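Local atomic coordinates of N-terminal acetyltransferase-like protein (Chaetomium thermophilum, PDB entry 5NNP), a protein that probably serves as the auxiliary, TPR-repeat subunit of an N-terminal acetyltransferase of the NatA type, a helical scaffold for its partner protein. Residues Asp220-Met225 and Leu249-Glu254. Residues are numbered along the deposited sequence; the frame is centred on the assembly and turned at random.
Sequences DRLAVM and LDRNPE
Arg251, in the last turn of helix 238-251, reaches over to the first turn of helix 221-234 and meets Arg221, Leu222 and Met225 there. Its CG stands anti to the backbone N (chi1 -177°) and the chain runs extended as far as NE, long enough to span the gap between the helices, where Arg251 CA and Leu222 CA are 8.6 Å apart.

The contact is van der Waals packing, with no hydrogen bond between the segments. CD1 of Leu222 lies 3.7 Å from Arg251 NE and also touches CD, a branched side chain suiting the flank of an aliphatic stem. Met225, its chain straight beyond CG, crosses that stem at about a right angle and brings SD to 4.2 Å from Arg251 CD. The flat guanidinium rests one face on the helix start: the backbone N of Leu222 sits 3.6 Å above its plane, toward the rim, while CB of Arg221 is 3.9 Å from Arg251 NH2.

Polar bonds stay local or lead outward. Asp220, the N-cap, accepts a weak bond from Ala223 N, and Asn252 closes an Asx turn through OD1 and Glu254 N, 3.1 Å apart. Arg221 turns its NH1 back to Lys216 O, whereas Arg251 NH2 forms a salt bridge with an acidic side chain of another protein's chain.

With an alanine at Arg251, that acidic group would probably lose its mate and Leu222 and Met225 the stem they pack on. The packing between these two consecutive antiparallel helices of the helical-repeat scaffold is consistent with holding the guanidinium where its counterion on the partner protein meets it, making this surface contact part of the subunit interface.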
ATOM      1  N   ASP A 220      -9.980   1.667 -21.664  1.00 36.63           N
ATOM      2  CA  ASP A 220      -9.972   0.909 -20.429  1.00 33.06           C
ATOM      3  C   ASP A 220     -11.211   0.014 -20.388  1.00 33.08           C
ATOM      4  O   ASP A 220     -12.236   0.385 -19.817  1.00 37.38           O
ATOM      5  CB  ASP A 220      -9.921   1.863 -19.229  1.00 35.28           C
ATOM      6  CG  ASP A 220      -9.691   1.140 -17.908  1.00 39.19           C
ATOM      7  OD1 ASP A 220      -9.820  -0.101 -17.873  1.00 35.82           O
ATOM      8  OD2 ASP A 220      -9.391   1.814 -16.899  1.00 41.02           O
ATOM      9  N   ARG A 221     -11.111  -1.165 -20.994  1.00 35.06           N
ATOM     10  CA  ARG A 221     -12.280  -2.016 -21.220  1.00 37.18           C
ATOM     11  C   ARG A 221     -12.904  -2.557 -19.927  1.00 44.57           C
ATOM     12  O   ARG A 221     -14.131  -2.584 -19.781  1.00 46.05           O
ATOM     13  CB  ARG A 221     -11.913  -3.181 -22.145  1.00 45.60           C
ATOM     14  CG  ARG A 221     -11.670  -2.787 -23.614  1.00 47.05           C
ATOM     15  CD  ARG A 221     -12.795  -1.954 -24.218  1.00 50.56           C
ATOM     16  NE  ARG A 221     -14.117  -2.576 -24.124  1.00 64.28           N
ATOM     17  CZ  ARG A 221     -15.265  -1.894 -24.170  1.00 71.37           C
ATOM     18  NH1 ARG A 221     -15.251  -0.564 -24.307  1.00 56.91           N
ATOM     19  NH2 ARG A 221     -16.430  -2.538 -24.069  1.00 81.18           N
ATOM     20  N   LEU A 222     -12.063  -2.979 -18.987  1.00 43.48           N
ATOM     21  CA  LEU A 222     -12.544  -3.487 -17.703  1.00 40.65           C
ATOM     22  C   LEU A 222     -13.341  -2.440 -16.913  1.00 42.41           C
ATOM     23  O   LEU A 222     -14.334  -2.758 -16.246  1.00 46.62           O
ATOM     24  CB  LEU A 222     -11.368  -3.981 -16.862  1.00 39.80           C
ATOM     25  CG  LEU A 222     -11.716  -4.456 -15.453  1.00 43.94           C
ATOM     26  CD1 LEU A 222     -12.508  -5.754 -15.506  1.00 47.34           C
ATOM     27  CD2 LEU A 222     -10.466  -4.616 -14.592  1.00 38.33           C
ATOM     28  N   ALA A 223     -12.896  -1.192 -16.979  1.00 32.03           N
ATOM     29  CA  ALA A 223     -13.570  -0.124 -16.272  1.00 30.65           C
ATOM     30  C   ALA A 223     -14.984   0.072 -16.812  1.00 40.72           C
ATOM     31  O   ALA A 223     -15.941   0.169 -16.038  1.00 43.08           O
ATOM     32  CB  ALA A 223     -12.780   1.154 -16.381  1.00 30.00           C
ATOM     33  N   VAL A 224     -15.114   0.129 -18.139  1.00 36.84           N
ATOM     34  CA  VAL A 224     -16.421   0.291 -18.757  1.00 33.18           C
ATOM     35  C   VAL A 224     -17.307  -0.882 -18.353  1.00 35.38           C
ATOM     36  O   VAL A 224     -18.479  -0.716 -18.029  1.00 39.57           O
ATOM     37  CB  VAL A 224     -16.332   0.386 -20.297  1.00 36.48           C
ATOM     38  CG1 VAL A 224     -17.711   0.257 -20.936  1.00 32.21           C
ATOM     39  CG2 VAL A 224     -15.698   1.689 -20.722  1.00 33.30           C
ATOM     40  N   MET A 225     -16.736  -2.075 -18.343  1.00 40.52           N
ATOM     41  CA  MET A 225     -17.533  -3.259 -18.066  1.00 39.12           C
ATOM     42  C   MET A 225     -17.969  -3.331 -16.611  1.00 37.16           C
ATOM     43  O   MET A 225     -19.084  -3.763 -16.324  1.00 38.09           O
ATOM     44  CB  MET A 225     -16.759  -4.516 -18.447  1.00 37.38           C
ATOM     45  CG  MET A 225     -16.602  -4.678 -19.938  1.00 34.22           C
ATOM     46  SD  MET A 225     -15.686  -6.169 -20.350  1.00 42.64           S
ATOM     47  CE  MET A 225     -15.454  -5.866 -22.114  1.00 74.18           C
ATOM     48  N   LEU A 249     -17.428 -12.266 -16.262  1.00 37.93           N
ATOM     49  CA  LEU A 249     -17.009 -13.610 -15.875  1.00 45.64           C
ATOM     50  C   LEU A 249     -16.214 -14.237 -16.997  1.00 50.14           C
ATOM     51  O   LEU A 249     -15.188 -14.884 -16.760  1.00 46.46           O
ATOM     52  CB  LEU A 249     -18.206 -14.496 -15.531  1.00 51.33           C
ATOM     53  CG  LEU A 249     -18.770 -14.395 -14.115  1.00 47.95           C
ATOM     54  CD1 LEU A 249     -20.077 -15.151 -14.032  1.00 49.03           C
ATOM     55  CD2 LEU A 249     -17.766 -14.929 -13.104  1.00 47.17           C
ATOM     56  N   ASP A 250     -16.700 -14.042 -18.222  1.00 45.73           N
ATOM     57  CA  ASP A 250     -16.016 -14.539 -19.401  1.00 41.42           C
ATOM     58  C   ASP A 250     -14.626 -13.911 -19.524  1.00 42.02           C
ATOM     59  O   ASP A 250     -13.715 -14.527 -20.060  1.00 45.57           O
ATOM     60  CB  ASP A 250     -16.852 -14.271 -20.652  1.00 37.31           C
ATOM     61  CG  ASP A 250     -18.034 -15.214 -20.779  1.00 47.27           C
ATOM     62  OD1 ASP A 250     -17.835 -16.432 -20.607  1.00 53.13           O
ATOM     63  OD2 ASP A 250     -19.163 -14.746 -21.052  1.00 53.35           O
ATOM     64  N   ARG A 251     -14.470 -12.688 -19.025  1.00 47.69           N
ATOM     65  CA  ARG A 251     -13.190 -11.978 -19.057  1.00 43.63           C
ATOM     66  C   ARG A 251     -12.243 -12.482 -17.959  1.00 41.53           C
ATOM     67  O   ARG A 251     -11.029 -12.533 -18.135  1.00 40.56           O
ATOM     68  CB  ARG A 251     -13.421 -10.466 -18.908  1.00 44.28           C
ATOM     69  CG  ARG A 251     -12.163  -9.564 -19.003  1.00 34.00           C
ATOM     70  CD  ARG A 251     -12.493  -8.127 -18.559  1.00 30.31           C
ATOM     71  NE  ARG A 251     -11.392  -7.184 -18.750  1.00 38.25           N
ATOM     72  CZ  ARG A 251     -11.000  -6.720 -19.939  1.00 39.48           C
ATOM     73  NH1 ARG A 251     -11.606  -7.125 -21.044  1.00 33.52           N
ATOM     74  NH2 ARG A 251      -9.992  -5.857 -20.030  1.00 37.19           N
ATOM     75  N   ASN A 252     -12.801 -12.845 -16.817  1.00 38.81           N
ATOM     76  CA  ASN A 252     -11.978 -13.203 -15.675  1.00 32.87           C
ATOM     77  C   ASN A 252     -12.784 -14.097 -14.761  1.00 34.70           C
ATOM     78  O   ASN A 252     -13.382 -13.627 -13.792  1.00 36.73           O
ATOM     79  CB  ASN A 252     -11.489 -11.936 -14.952  1.00 34.70           C
ATOM     80  CG  ASN A 252     -10.709 -12.233 -13.673  1.00 36.26           C
ATOM     81  OD1 ASN A 252     -10.423 -13.389 -13.353  1.00 30.20           O
ATOM     82  ND2 ASN A 252     -10.358 -11.175 -12.936  1.00 28.83           N
ATOM     83  N   PRO A 253     -12.817 -15.398 -15.086  1.00 35.55           N
ATOM     84  CA  PRO A 253     -13.591 -16.423 -14.386  1.00 35.96           C
ATOM     85  C   PRO A 253     -13.160 -16.594 -12.939  1.00 40.52           C
ATOM     86  O   PRO A 253     -13.780 -17.362 -12.205  1.00 50.90           O
ATOM     87  CB  PRO A 253     -13.307 -17.683 -15.202  1.00 34.95           C
ATOM     88  CG  PRO A 253     -13.009 -17.170 -16.558  1.00 34.76           C
ATOM     89  CD  PRO A 253     -12.224 -15.923 -16.324  1.00 33.38           C
ATOM     90  N   GLU A 254     -12.138 -15.854 -12.531  1.00 37.85           N
ATOM     91  CA  GLU A 254     -11.492 -16.057 -11.238  1.00 41.07           C
ATOM     92  C   GLU A 254     -11.864 -14.998 -10.186  1.00 45.33           C
ATOM     93  O   GLU A 254     -11.264 -14.947  -9.113  1.00 50.81           O
ATOM     94  CB  GLU A 254      -9.976 -16.069 -11.438  1.00 34.77           C
ATOM     95  CG  GLU A 254      -9.285 -17.251 -10.828  1.00 43.81           C
ATOM     96  CD  GLU A 254      -9.898 -18.566 -11.264  1.00 51.49           C
ATOM     97  OE1 GLU A 254     -10.300 -18.672 -12.445  1.00 49.08           O
ATOM     98  OE2 GLU A 254      -9.977 -19.489 -10.418  1.00 49.21           O
TER